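Local coordinates for calcium uptake protein 2, mitochondrial (Homo sapiens, PDB 6LB7), which probably senses calcium through its EF-hands and helps to control calcium uptake into mitochondria by the uniporter channel, at residues D58-I63 with L76-L81; T85-F89 with F121-Q125; I93-H98 with M180-Q184; E191-K197 with E209-F213; F255-M259 with F274-V278. All coordinates share one frame; numbering follows the deposited sequence.

Overall arrangement
The five contacts divide between two helical halves joined by the long helix 173-196. Contacts 1 and 2 lie in one half, contact 5 in the other, and contacts 1 and 5 fall on opposite sides of the chain's centre, about 43 Å apart between their own centres. In contact 2 the side chain of Phe121 is about 10 Å from the bound calcium ion. This contact shares helix 84-94 with contact 3, and the two meet directly where Phe89 CE1 stands 3.9 Å from Met180 CE. Contact 3 lies near the middle of the chain, and helix 173-196 carries it on to contact 4, with about 19 Å between centres.

Contact 1 (D58-I63 with L76-L81); sequences DTLSGI and LGDKGL
The methyl of Thr59 lies over the backbone of Gly80, with CG2 3.4 Å from Gly80 N. The chi1 of Thr59 (-62°) places CG2 anti to the backbone N and leaves OG1 beside that N, where it bonds to the carbonyl of Asp55 one helical turn back instead of reaching across the contact. Lys79 provides the second overlap. Its aliphatic chain, bent at chi2 (90°), runs across the end of helix 53-60, and its CD comes to 3.4 Å from Thr59 O. The ammonium end continues toward Ser61 and Gly62, but Gly62 is poorly ordered, so fine detail there is doubtful. The segment that supplies Lys79 is a type II' beta turn from Leu76 to Lys79, with Gly77 at its second position at a phi of +61° and closed by Lys79 N to Leu76 O at 2.9 Å. An inverse gamma turn centred on Lys79 overlaps its end. This links the exit of helix 72-76 to the C-terminal end of helix 53-60 ahead of helix 84-94. On the inner side the packing is looser, between apolar side chains: Leu60 CD2 is 4.4 Å from Leu81 CB, and Ile63 CG1 is 4.5 Å from Leu76 CD2. Thr157 of helix 157-163 touches the side chains of Leu60, Ile63 and Leu76, and its OG1 accepts a hydrogen bond from Leu81 N.

Contact 2 (T85-F89 with F121-Q125); sequences TEYLF and FFKLQ
With chi1 at 176°, Phe89 swings its ring out toward helix 118-129, and Phe121, likewise turned with CG opposite its own backbone N, sends its ring back to meet it. The result is a T-shaped stack: the edge of Phe121 points at the face of Phe89, the planes stand at 89°, and the centroids are 5.7 Å apart. Phe121 CE1 sits above the rim of that face, 4.1 Å from Phe89 CE1. Leu124 packs obliquely against the same ring, its CD1 3.8 Å from Phe89 CD2. Nearer the start of helix 84-94, Thr85 turns CG2 onto Leu124 CB at 3.5 Å. Its backbone N donates to a water, which in turn donates to Gln125 OE1 at 3.1 Å, a bridge between the two helices. Glu86 brings OE2 to the edge of the Phe121 ring, although the hydrogen-bond partner of that oxygen is Thr156. Aromatic packing from the chain of another protein also reaches Thr85 and Leu124. The short-segment axes pass 10.0 Å apart at 108°, and the calcium ligand Glu120 lies in the first turn of the second helix: this is the exiting helix of a calcium-loaded EF-hand, seated on the helix that precedes the hand.

Contact 3 (I93-H98 with M180-Q184); sequences ILTKPH and MENLQ
Ile93 fits its CG2 methyl between Met180 and Leu183, 3.5 Å from Met180 SD and 3.8 Å from Leu183 CD2. Beside it Leu94 reaches over with CD2 to Leu183 CG at 3.7 Å, the two side chains crossing at about a right angle. This apolar core seats the C-terminal part of helix 84-94 on helix 173-196, the long helix that runs between the two halves of the EF-hand protein. Further out, Gln184 extends its chain beyond CG so that the amide meets the backbone where the chain leaves the first helix. NE2 uses both hydrogens: one goes to Ile93 O at 3.0 Å, the other to Lys96 O at 2.8 Å, the latter lying in the plane of the amide and giving an N-H...O angle of 161°. Both bonds together fix the amide's rotation. Ile93 O also accepts from Lys96 N, which approaches from the opposite face of the carbonyl plane to NE2. A water donates to Gln184 OE1 at 2.7 Å. At the solvent-facing margin the edge of the His98 ring points NE2 at Glu181 OE1 in a His-carboxylate hydrogen bond, modelled so short that its exact geometry is doubtful; the same carboxylate oxygen is salt-bridged to Arg177.

Contact 4 (E191-K197 with E209-F213); sequences EFLQFSK and EWLLF
An aromatic cluster of Phe195, Trp210 and Phe213 joins the C-terminal end of the long helix 173-196 to helix 204-211, in the half of the protein that contains helix 308-320. Phe195 is its centre and makes two edge-to-face contacts in different roles. Toward Trp210 it offers its face: the five-membered ring of the indole comes edge-on, the two ring planes at 82° and the centroids 5.2 Å apart. Trp210 CA adds a CH-pi contact over the same ring, 3.7 Å from its centroid and 17° off the normal. Toward Phe213 the roles are reversed, as the edge of Phe195 points at a ring face and its CE1 comes within 3.6 Å of Phe213 CD1. A polar tie accompanies the stack. Trp210 NE1 donates to Glu191 OE1 at 2.9 Å with an N-H...O angle of 165°; OE1 lies close to the indole plane, while NE1 meets it from above the carboxylate plane. The other oxygen, Glu191 OE2, is salt-bridged to Arg318 and Arg321, which probably stabilises the negative charge of this buried acid, and Arg318 also makes a cation-pi contact with Trp210. At the outer margin Lys197 follows the helix in a left-handed backbone conformation, and its bent chain folds back so that NZ donates to Phe195 O at 3.0 Å while reaching Glu209 OE2 in a salt bridge of 2.8 Å.

Contact 5 (F255-M259 with F274-V278); sequences FAIAM and FKRAV
Phe255 and Phe274 pair two helices, 252-264 and 271-282, that form a helix-loop-helix unit, probably one half of an EF-hand pair with helices 288-298 and 308-320. The short axis segments pass 9.5 Å apart and run roughly antiparallel, at 141°. The aromatic contact is an offset edge-to-face stack: the edge of Phe255 points toward the face of Phe274, with the planes at 70° and centroids 5.5 Å apart. Both rings leave their helices with CG anti to the backbone N, Phe255 with chi1 179°, which lets Phe255 CZ come to 3.6 Å from Phe274 CE1. Phe248 and Phe311 continue the packing round Phe255. The aliphatic contacts centre on Ala277. Its small CB faces Ala258 CB at 3.8 Å, where the two backbones are nearest, and also touches Phe255 CE2 at 3.9 Å. Met259, bent at both chi2 and chi3, curls its end across, placing CE 3.3 Å from Ala277 CB, tighter than usual for two carbons.

Contact 1 (D58-I63 with L76-L81)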
# COMPACT_ATOMS: atom_id res chain seq x y z
N ASP B 58 -22.34 30.70 -19.43
CA ASP B 58 -22.84 30.13 -20.68
C ASP B 58 -22.31 28.72 -20.85
O ASP B 58 -23.07 27.79 -21.17
CB ASP B 58 -22.45 30.99 -21.88
CG ASP B 58 -23.08 32.36 -21.85
OD1 ASP B 58 -24.01 32.59 -21.04
OD2 ASP B 58 -22.66 33.19 -22.67
N THR B 59 -21.01 28.53 -20.62
CA THR B 59 -20.43 27.21 -20.82
C THR B 59 -20.84 26.23 -19.72
O THR B 59 -20.74 25.02 -19.91
CB THR B 59 -18.91 27.32 -20.91
OG1 THR B 59 -18.55 28.12 -22.01
CG2 THR B 59 -18.28 25.98 -21.08
N LEU B 60 -21.35 26.72 -18.59
CA LEU B 60 -21.71 25.78 -17.54
C LEU B 60 -23.19 25.42 -17.56
O LEU B 60 -23.55 24.29 -17.24
CB LEU B 60 -21.31 26.31 -16.16
CG LEU B 60 -19.80 26.24 -15.91
CD1 LEU B 60 -19.43 26.65 -14.49
CD2 LEU B 60 -19.25 24.84 -16.24
N SER B 61 -24.05 26.36 -17.95
CA SER B 61 -25.48 26.09 -18.00
C SER B 61 -25.80 25.15 -19.16
O SER B 61 -25.60 25.51 -20.32
CB SER B 61 -26.28 27.39 -18.16
OG SER B 61 -26.45 28.05 -16.92
N GLY B 62 -26.30 23.97 -18.86
CA GLY B 62 -26.44 23.02 -19.95
C GLY B 62 -26.01 21.62 -19.58
O GLY B 62 -26.29 20.67 -20.31
N ILE B 63 -25.36 21.49 -18.42
CA ILE B 63 -25.06 20.20 -17.83
C ILE B 63 -26.31 19.36 -17.61
O ILE B 63 -26.21 18.20 -17.20
CB ILE B 63 -24.28 20.41 -16.50
CG1 ILE B 63 -23.35 19.23 -16.22
CG2 ILE B 63 -25.24 20.63 -15.33
CD1 ILE B 63 -22.64 19.31 -14.88
N LEU B 76 -20.72 16.11 -23.05
CA LEU B 76 -20.39 17.52 -22.87
C LEU B 76 -19.46 18.03 -23.96
O LEU B 76 -19.62 19.16 -24.44
CB LEU B 76 -19.74 17.74 -21.51
CG LEU B 76 -20.69 17.63 -20.32
CD1 LEU B 76 -19.88 17.62 -19.02
CD2 LEU B 76 -21.68 18.79 -20.36
N GLY B 77 -18.46 17.26 -24.34
CA GLY B 77 -17.55 17.74 -25.37
C GLY B 77 -16.83 19.00 -24.92
O GLY B 77 -16.21 19.03 -23.85
N ASP B 78 -16.93 20.07 -25.72
CA ASP B 78 -16.28 21.34 -25.41
C ASP B 78 -17.10 22.19 -24.45
O ASP B 78 -16.66 23.28 -24.05
CB ASP B 78 -16.01 22.14 -26.68
CG ASP B 78 -14.67 21.78 -27.34
OD1 ASP B 78 -13.70 21.42 -26.62
OD2 ASP B 78 -14.60 21.88 -28.57
N LYS B 79 -18.25 21.68 -24.03
CA LYS B 79 -19.16 22.48 -23.22
C LYS B 79 -18.99 22.12 -21.73
O LYS B 79 -19.83 21.50 -21.07
CB LYS B 79 -20.57 22.28 -23.76
CG LYS B 79 -21.59 21.97 -22.82
CD LYS B 79 -22.23 23.12 -22.29
CE LYS B 79 -23.15 22.81 -21.50
NZ LYS B 79 -23.82 23.87 -21.21
N GLY B 80 -17.88 22.63 -21.22
CA GLY B 80 -17.61 22.47 -19.80
C GLY B 80 -16.26 23.03 -19.44
O GLY B 80 -15.51 23.54 -20.28
N LEU B 81 -15.95 22.90 -18.16
CA LEU B 81 -14.72 23.49 -17.69
C LEU B 81 -14.24 22.67 -16.51
O LEU B 81 -15.03 22.35 -15.61
CB LEU B 81 -14.97 24.97 -17.34
CG LEU B 81 -13.85 25.92 -17.10
CD1 LEU B 81 -14.36 27.22 -16.79
CD2 LEU B 81 -13.15 25.46 -15.95

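Contact 2 (T85-F89 with F121-Q125)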
# COMPACT_ATOMS: atom_id res chain seq x y z
N THR B 85 -6.83 21.51 -10.46
CA THR B 85 -7.15 20.71 -9.28
C THR B 85 -8.04 19.52 -9.64
O THR B 85 -7.79 18.37 -9.24
CB THR B 85 -7.87 21.59 -8.25
OG1 THR B 85 -6.97 22.60 -7.75
CG2 THR B 85 -8.41 20.76 -7.10
N GLU B 86 -9.09 19.79 -10.40
CA GLU B 86 -10.04 18.74 -10.75
C GLU B 86 -9.43 17.73 -11.72
O GLU B 86 -9.70 16.53 -11.61
CB GLU B 86 -11.29 19.40 -11.33
CG GLU B 86 -11.96 20.33 -10.32
CD GLU B 86 -13.12 21.11 -10.91
OE1 GLU B 86 -13.14 21.30 -12.15
OE2 GLU B 86 -14.00 21.53 -10.13
N TYR B 87 -8.58 18.19 -12.64
CA TYR B 87 -7.83 17.30 -13.52
C TYR B 87 -7.00 16.29 -12.73
O TYR B 87 -7.06 15.08 -12.98
CB TYR B 87 -6.96 18.16 -14.47
CG TYR B 87 -5.82 17.46 -15.18
CD1 TYR B 87 -4.50 17.67 -14.78
CD2 TYR B 87 -6.05 16.61 -16.26
CE1 TYR B 87 -3.44 17.04 -15.44
CE2 TYR B 87 -5.00 15.97 -16.92
CZ TYR B 87 -3.70 16.19 -16.51
OH TYR B 87 -2.67 15.57 -17.17
N LEU B 88 -6.25 16.75 -11.72
CA LEU B 88 -5.47 15.83 -10.90
C LEU B 88 -6.36 14.86 -10.13
O LEU B 88 -6.02 13.68 -9.98
CB LEU B 88 -4.59 16.61 -9.92
CG LEU B 88 -3.51 17.55 -10.47
CD1 LEU B 88 -2.67 18.04 -9.30
CD2 LEU B 88 -2.66 16.82 -11.52
N PHE B 89 -7.49 15.34 -9.62
CA PHE B 89 -8.41 14.47 -8.91
C PHE B 89 -8.94 13.36 -9.81
O PHE B 89 -8.96 12.18 -9.43
CB PHE B 89 -9.56 15.29 -8.33
CG PHE B 89 -10.61 14.45 -7.67
CD1 PHE B 89 -11.85 14.30 -8.25
CD2 PHE B 89 -10.33 13.78 -6.49
CE1 PHE B 89 -12.81 13.51 -7.64
CE2 PHE B 89 -11.27 12.99 -5.89
CZ PHE B 89 -12.51 12.85 -6.47
N PHE B 121 -15.03 19.69 -0.86
CA PHE B 121 -14.36 19.48 -2.14
C PHE B 121 -13.34 20.58 -2.39
O PHE B 121 -12.31 20.34 -3.02
CB PHE B 121 -15.40 19.44 -3.26
CG PHE B 121 -14.90 18.88 -4.55
CD1 PHE B 121 -14.57 17.54 -4.67
CD2 PHE B 121 -14.78 19.70 -5.68
CE1 PHE B 121 -14.12 17.01 -5.88
CE2 PHE B 121 -14.34 19.18 -6.89
CZ PHE B 121 -14.01 17.84 -6.99
N PHE B 122 -13.61 21.78 -1.88
CA PHE B 122 -12.72 22.91 -2.07
C PHE B 122 -11.38 22.72 -1.38
O PHE B 122 -10.42 23.42 -1.70
CB PHE B 122 -13.41 24.19 -1.55
CG PHE B 122 -12.68 25.45 -1.89
CD1 PHE B 122 -12.72 25.95 -3.19
CD2 PHE B 122 -11.93 26.11 -0.94
CE1 PHE B 122 -12.04 27.11 -3.52
CE2 PHE B 122 -11.25 27.28 -1.27
CZ PHE B 122 -11.30 27.78 -2.56
N LYS B 123 -11.28 21.77 -0.46
CA LYS B 123 -10.00 21.48 0.16
C LYS B 123 -8.95 21.08 -0.88
O LYS B 123 -7.76 21.38 -0.70
CB LYS B 123 -10.17 20.36 1.19
CG LYS B 123 -8.89 20.01 1.95
CD LYS B 123 -9.10 18.81 2.87
CE LYS B 123 -9.30 17.52 2.07
NZ LYS B 123 -9.97 16.43 2.86
N LEU B 124 -9.35 20.39 -1.95
CA LEU B 124 -8.38 20.01 -2.98
C LEU B 124 -7.74 21.25 -3.61
O LEU B 124 -6.52 21.30 -3.80
CB LEU B 124 -9.04 19.13 -4.05
CG LEU B 124 -9.72 17.84 -3.53
CD1 LEU B 124 -10.40 17.07 -4.66
CD2 LEU B 124 -8.75 16.95 -2.77
N GLN B 125 -8.56 22.26 -3.91
CA GLN B 125 -8.04 23.51 -4.47
C GLN B 125 -7.11 24.20 -3.49
O GLN B 125 -6.05 24.71 -3.88
CB GLN B 125 -9.21 24.42 -4.87
CG GLN B 125 -8.80 25.80 -5.37
CD GLN B 125 -8.05 25.76 -6.70
OE1 GLN B 125 -8.65 25.57 -7.76
NE2 GLN B 125 -6.73 25.94 -6.65
O HOH W 1 -6.84 24.50 -9.97

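Contact 3 (I93-H98 with M180-Q184)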
# COMPACT_ATOMS: atom_id res chain seq x y z
N ILE B 93 -8.39 9.05 -9.77
CA ILE B 93 -9.51 8.11 -9.73
C ILE B 93 -9.32 7.02 -10.76
O ILE B 93 -9.58 5.84 -10.49
CB ILE B 93 -10.84 8.87 -9.92
CG1 ILE B 93 -11.08 9.83 -8.75
CG2 ILE B 93 -12.00 7.88 -10.11
CD1 ILE B 93 -10.99 9.20 -7.33
N LEU B 94 -8.83 7.38 -11.96
CA LEU B 94 -8.64 6.41 -13.04
C LEU B 94 -7.72 5.26 -12.66
O LEU B 94 -7.83 4.18 -13.25
CB LEU B 94 -8.09 7.11 -14.29
CG LEU B 94 -9.04 8.03 -15.04
CD1 LEU B 94 -8.32 8.67 -16.22
CD2 LEU B 94 -10.24 7.24 -15.53
N THR B 95 -6.82 5.46 -11.70
CA THR B 95 -5.90 4.41 -11.27
C THR B 95 -6.46 3.53 -10.16
O THR B 95 -5.86 2.50 -9.85
CB THR B 95 -4.57 5.01 -10.78
OG1 THR B 95 -4.82 5.81 -9.61
CG2 THR B 95 -3.95 5.89 -11.84
N LYS B 96 -7.56 3.89 -9.56
CA LYS B 96 -7.96 3.18 -8.35
C LYS B 96 -8.71 1.90 -8.67
O LYS B 96 -9.58 1.89 -9.54
CB LYS B 96 -8.87 4.06 -7.48
CG LYS B 96 -8.28 5.39 -7.08
CD LYS B 96 -7.22 5.21 -6.04
CE LYS B 96 -6.86 6.55 -5.38
NZ LYS B 96 -5.69 6.34 -4.49
N PRO B 97 -8.43 0.82 -7.94
CA PRO B 97 -9.39 -0.28 -7.88
C PRO B 97 -10.71 0.21 -7.29
O PRO B 97 -10.78 1.28 -6.67
CB PRO B 97 -8.71 -1.29 -6.95
CG PRO B 97 -7.85 -0.43 -6.04
CD PRO B 97 -7.36 0.70 -6.93
N HIS B 98 -11.76 -0.59 -7.46
CA HIS B 98 -13.06 -0.17 -6.96
C HIS B 98 -13.03 0.07 -5.46
O HIS B 98 -13.68 1.00 -4.96
CB HIS B 98 -14.13 -1.20 -7.32
CG HIS B 98 -15.52 -0.65 -7.24
ND1 HIS B 98 -16.20 -0.52 -6.04
CD2 HIS B 98 -16.35 -0.17 -8.20
CE1 HIS B 98 -17.39 0.01 -6.27
NE2 HIS B 98 -17.51 0.23 -7.57
N MET B 180 -17.51 7.74 -10.38
CA MET B 180 -16.16 7.21 -10.55
C MET B 180 -16.16 5.91 -11.36
O MET B 180 -15.29 5.71 -12.21
CB MET B 180 -15.50 6.98 -9.19
CG MET B 180 -15.45 8.23 -8.32
SD MET B 180 -14.86 9.69 -9.22
CE MET B 180 -15.73 11.00 -8.35
N GLU B 181 -17.10 5.00 -11.08
CA GLU B 181 -17.26 3.82 -11.94
C GLU B 181 -17.49 4.24 -13.38
O GLU B 181 -16.94 3.64 -14.31
CB GLU B 181 -18.43 2.95 -11.46
CG GLU B 181 -18.26 2.26 -10.09
CD GLU B 181 -19.59 1.71 -9.54
OE1 GLU B 181 -19.57 0.95 -8.54
OE2 GLU B 181 -20.66 2.07 -10.09
N ASN B 182 -18.34 5.24 -13.60
CA ASN B 182 -18.68 5.65 -14.95
C ASN B 182 -17.52 6.38 -15.63
O ASN B 182 -17.39 6.31 -16.86
CB ASN B 182 -19.93 6.53 -14.93
CG ASN B 182 -21.24 5.71 -14.81
OD1 ASN B 182 -21.28 4.54 -15.19
ND2 ASN B 182 -22.29 6.32 -14.28
N LEU B 183 -16.71 7.10 -14.86
CA LEU B 183 -15.50 7.71 -15.42
C LEU B 183 -14.56 6.63 -15.96
O LEU B 183 -14.11 6.70 -17.11
CB LEU B 183 -14.80 8.56 -14.36
CG LEU B 183 -13.39 9.04 -14.70
CD1 LEU B 183 -13.46 10.06 -15.83
CD2 LEU B 183 -12.71 9.62 -13.46
N GLN B 184 -14.25 5.62 -15.13
CA GLN B 184 -13.41 4.52 -15.61
C GLN B 184 -14.04 3.82 -16.81
O GLN B 184 -13.37 3.56 -17.82
CB GLN B 184 -13.14 3.52 -14.48
CG GLN B 184 -12.39 4.09 -13.28
CD GLN B 184 -11.92 3.01 -12.33
OE1 GLN B 184 -12.43 1.89 -12.36
NE2 GLN B 184 -10.92 3.33 -11.50
O HOH W 2 -10.98 -0.36 -11.80

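Contact 4 (E191-K197 with E209-F213)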
# COMPACT_ATOMS: atom_id res chain seq x y z
N GLU B 191 -11.33 4.46 -25.32
CA GLU B 191 -10.10 3.83 -25.80
C GLU B 191 -10.39 2.58 -26.63
O GLU B 191 -9.73 2.33 -27.63
CB GLU B 191 -9.18 3.51 -24.63
CG GLU B 191 -8.61 4.77 -23.99
CD GLU B 191 -7.48 4.49 -23.02
OE1 GLU B 191 -7.51 3.44 -22.33
OE2 GLU B 191 -6.55 5.33 -22.96
N PHE B 192 -11.39 1.80 -26.23
CA PHE B 192 -11.73 0.63 -27.03
C PHE B 192 -12.01 1.00 -28.48
O PHE B 192 -11.45 0.41 -29.40
CB PHE B 192 -12.95 -0.08 -26.45
CG PHE B 192 -13.33 -1.32 -27.22
CD1 PHE B 192 -14.28 -1.27 -28.23
CD2 PHE B 192 -12.71 -2.54 -26.93
CE1 PHE B 192 -14.62 -2.42 -28.94
CE2 PHE B 192 -13.06 -3.68 -27.62
CZ PHE B 192 -14.01 -3.63 -28.63
N LEU B 193 -12.89 1.98 -28.70
CA LEU B 193 -13.21 2.34 -30.08
C LEU B 193 -12.06 3.06 -30.77
O LEU B 193 -11.89 2.92 -31.99
CB LEU B 193 -14.47 3.19 -30.12
CG LEU B 193 -15.68 2.26 -29.99
CD1 LEU B 193 -16.92 3.05 -29.62
CD2 LEU B 193 -15.87 1.44 -31.29
N GLN B 194 -11.27 3.83 -30.02
CA GLN B 194 -10.10 4.46 -30.59
C GLN B 194 -9.14 3.42 -31.18
O GLN B 194 -8.69 3.53 -32.32
CB GLN B 194 -9.40 5.32 -29.52
CG GLN B 194 -8.21 6.10 -29.96
CD GLN B 194 -8.50 7.06 -31.06
OE1 GLN B 194 -9.51 7.55 -31.18
NE2 GLN B 194 -7.62 7.30 -31.88
N PHE B 195 -8.86 2.35 -30.43
CA PHE B 195 -7.89 1.40 -30.94
C PHE B 195 -8.53 0.32 -31.79
O PHE B 195 -7.85 -0.26 -32.65
CB PHE B 195 -7.09 0.79 -29.77
CG PHE B 195 -6.12 1.77 -29.18
CD1 PHE B 195 -4.83 1.88 -29.68
CD2 PHE B 195 -6.52 2.64 -28.19
CE1 PHE B 195 -3.96 2.83 -29.17
CE2 PHE B 195 -5.64 3.59 -27.67
CZ PHE B 195 -4.36 3.68 -28.15
N SER B 196 -9.84 0.06 -31.64
CA SER B 196 -10.45 -0.82 -32.63
C SER B 196 -10.75 -0.11 -33.94
O SER B 196 -11.17 -0.77 -34.90
CB SER B 196 -11.75 -1.44 -32.09
OG SER B 196 -12.83 -0.54 -32.26
N LYS B 197 -10.51 1.21 -34.01
CA LYS B 197 -10.75 2.03 -35.22
C LYS B 197 -12.22 2.04 -35.62
O LYS B 197 -12.55 2.12 -36.81
CB LYS B 197 -9.91 1.58 -36.41
CG LYS B 197 -8.50 2.05 -36.39
CD LYS B 197 -7.73 1.40 -35.34
CE LYS B 197 -6.47 1.20 -35.63
NZ LYS B 197 -5.77 0.58 -34.61
N GLU B 209 -1.68 -2.75 -29.70
CA GLU B 209 -1.38 -1.33 -29.92
C GLU B 209 -1.82 -0.48 -28.74
O GLU B 209 -1.10 0.44 -28.33
CB GLU B 209 -2.08 -0.81 -31.17
CG GLU B 209 -1.56 -1.31 -32.48
CD GLU B 209 -2.50 -0.93 -33.60
OE1 GLU B 209 -2.52 -1.62 -34.64
OE2 GLU B 209 -3.26 0.06 -33.43
N TRP B 210 -3.02 -0.74 -28.20
CA TRP B 210 -3.42 -0.06 -26.97
C TRP B 210 -2.41 -0.33 -25.85
O TRP B 210 -1.96 0.60 -25.16
CB TRP B 210 -4.82 -0.52 -26.56
CG TRP B 210 -5.20 -0.04 -25.19
CD1 TRP B 210 -5.75 1.18 -24.86
CD2 TRP B 210 -5.10 -0.77 -23.96
NE1 TRP B 210 -5.97 1.25 -23.51
CE2 TRP B 210 -5.58 0.06 -22.94
CE3 TRP B 210 -4.62 -2.05 -23.62
CZ2 TRP B 210 -5.60 -0.33 -21.59
CZ3 TRP B 210 -4.64 -2.44 -22.28
CH2 TRP B 210 -5.13 -1.58 -21.28
N LEU B 211 -2.04 -1.59 -25.66
CA LEU B 211 -1.23 -1.96 -24.50
C LEU B 211 0.14 -1.30 -24.54
O LEU B 211 0.68 -0.90 -23.50
CB LEU B 211 -1.10 -3.48 -24.42
CG LEU B 211 -0.33 -4.13 -23.26
CD1 LEU B 211 -1.03 -3.88 -21.97
CD2 LEU B 211 -0.21 -5.64 -23.49
N LEU B 212 0.71 -1.16 -25.74
CA LEU B 212 2.06 -0.65 -25.95
C LEU B 212 2.07 0.84 -26.28
O LEU B 212 3.13 1.38 -26.59
CB LEU B 212 2.74 -1.44 -27.09
CG LEU B 212 3.01 -2.91 -26.80
CD1 LEU B 212 3.42 -3.65 -28.07
CD2 LEU B 212 4.10 -3.01 -25.75
N PHE B 213 0.92 1.50 -26.22
CA PHE B 213 0.82 2.87 -26.71
C PHE B 213 1.73 3.83 -25.95
O PHE B 213 2.24 4.79 -26.54
CB PHE B 213 -0.62 3.33 -26.63
CG PHE B 213 -0.89 4.61 -27.38
CD1 PHE B 213 -0.83 4.64 -28.75
CD2 PHE B 213 -1.21 5.76 -26.70
CE1 PHE B 213 -1.08 5.81 -29.44
CE2 PHE B 213 -1.47 6.94 -27.39
CZ PHE B 213 -1.41 6.97 -28.75

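Contact 5 (F255-M259 with F274-V278)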
# COMPACT_ATOMS: atom_id res chain seq x y z
N PHE B 255 -0.76 -7.86 -7.92
CA PHE B 255 -0.24 -8.71 -8.98
C PHE B 255 1.28 -8.76 -8.96
O PHE B 255 1.88 -9.82 -9.16
CB PHE B 255 -0.74 -8.23 -10.35
CG PHE B 255 -0.22 -9.07 -11.49
CD1 PHE B 255 0.86 -8.63 -12.25
CD2 PHE B 255 -0.79 -10.31 -11.78
CE1 PHE B 255 1.36 -9.40 -13.30
CE2 PHE B 255 -0.31 -11.09 -12.83
CZ PHE B 255 0.77 -10.63 -13.59
N ALA B 256 1.93 -7.62 -8.71
CA ALA B 256 3.39 -7.60 -8.66
C ALA B 256 3.93 -8.39 -7.46
O ALA B 256 4.98 -9.04 -7.56
CB ALA B 256 3.91 -6.16 -8.62
N ILE B 257 3.23 -8.32 -6.32
CA ILE B 257 3.61 -9.14 -5.17
C ILE B 257 3.51 -10.62 -5.51
O ILE B 257 4.39 -11.41 -5.15
CB ILE B 257 2.74 -8.79 -3.94
CG1 ILE B 257 3.12 -7.42 -3.36
CG2 ILE B 257 2.86 -9.88 -2.87
CD1 ILE B 257 2.01 -6.76 -2.53
N ALA B 258 2.44 -11.01 -6.19
CA ALA B 258 2.31 -12.41 -6.58
C ALA B 258 3.42 -12.80 -7.55
O ALA B 258 4.04 -13.86 -7.40
CB ALA B 258 0.93 -12.65 -7.19
N MET B 259 3.73 -11.93 -8.52
CA MET B 259 4.82 -12.21 -9.46
C MET B 259 6.15 -12.38 -8.72
O MET B 259 6.95 -13.26 -9.06
CB MET B 259 4.95 -11.11 -10.51
CG MET B 259 3.85 -11.13 -11.58
SD MET B 259 3.79 -12.71 -12.46
CE MET B 259 2.27 -13.39 -11.85
N PHE B 274 0.18 -17.46 -14.09
CA PHE B 274 -0.39 -16.16 -14.41
C PHE B 274 -1.85 -16.12 -14.00
O PHE B 274 -2.29 -15.19 -13.31
CB PHE B 274 -0.21 -15.90 -15.91
CG PHE B 274 -0.51 -14.48 -16.33
CD1 PHE B 274 0.48 -13.52 -16.33
CD2 PHE B 274 -1.78 -14.13 -16.74
CE1 PHE B 274 0.20 -12.21 -16.73
CE2 PHE B 274 -2.07 -12.83 -17.14
CZ PHE B 274 -1.09 -11.88 -17.15
N LYS B 275 -2.60 -17.16 -14.37
CA LYS B 275 -4.02 -17.24 -14.03
C LYS B 275 -4.24 -17.14 -12.53
O LYS B 275 -5.12 -16.39 -12.07
CB LYS B 275 -4.61 -18.56 -14.56
CG LYS B 275 -4.90 -18.57 -16.06
CD LYS B 275 -5.57 -19.89 -16.46
CE LYS B 275 -6.28 -19.78 -17.80
NZ LYS B 275 -6.83 -21.11 -18.24
N ARG B 276 -3.46 -17.89 -11.75
CA ARG B 276 -3.73 -17.84 -10.31
C ARG B 276 -3.32 -16.49 -9.72
O ARG B 276 -4.06 -15.89 -8.92
CB ARG B 276 -2.99 -18.98 -9.61
CG ARG B 276 -3.22 -19.11 -8.13
CD ARG B 276 -4.20 -20.16 -7.78
NE ARG B 276 -4.16 -20.49 -6.51
CZ ARG B 276 -3.48 -21.40 -6.07
NH1 ARG B 276 -2.79 -22.09 -6.81
NH2 ARG B 276 -3.51 -21.61 -4.89
N ALA B 277 -2.26 -15.85 -10.18
CA ALA B 277 -1.95 -14.49 -9.72
C ALA B 277 -3.03 -13.50 -10.11
O ALA B 277 -3.33 -12.56 -9.34
CB ALA B 277 -0.63 -14.05 -10.32
N VAL B 278 -3.61 -13.65 -11.30
CA VAL B 278 -4.71 -12.78 -11.72
C VAL B 278 -5.88 -12.96 -10.77
O VAL B 278 -6.46 -11.98 -10.28
CB VAL B 278 -5.11 -13.06 -13.18
CG1 VAL B 278 -6.49 -12.49 -13.46
CG2 VAL B 278 -4.09 -12.47 -14.15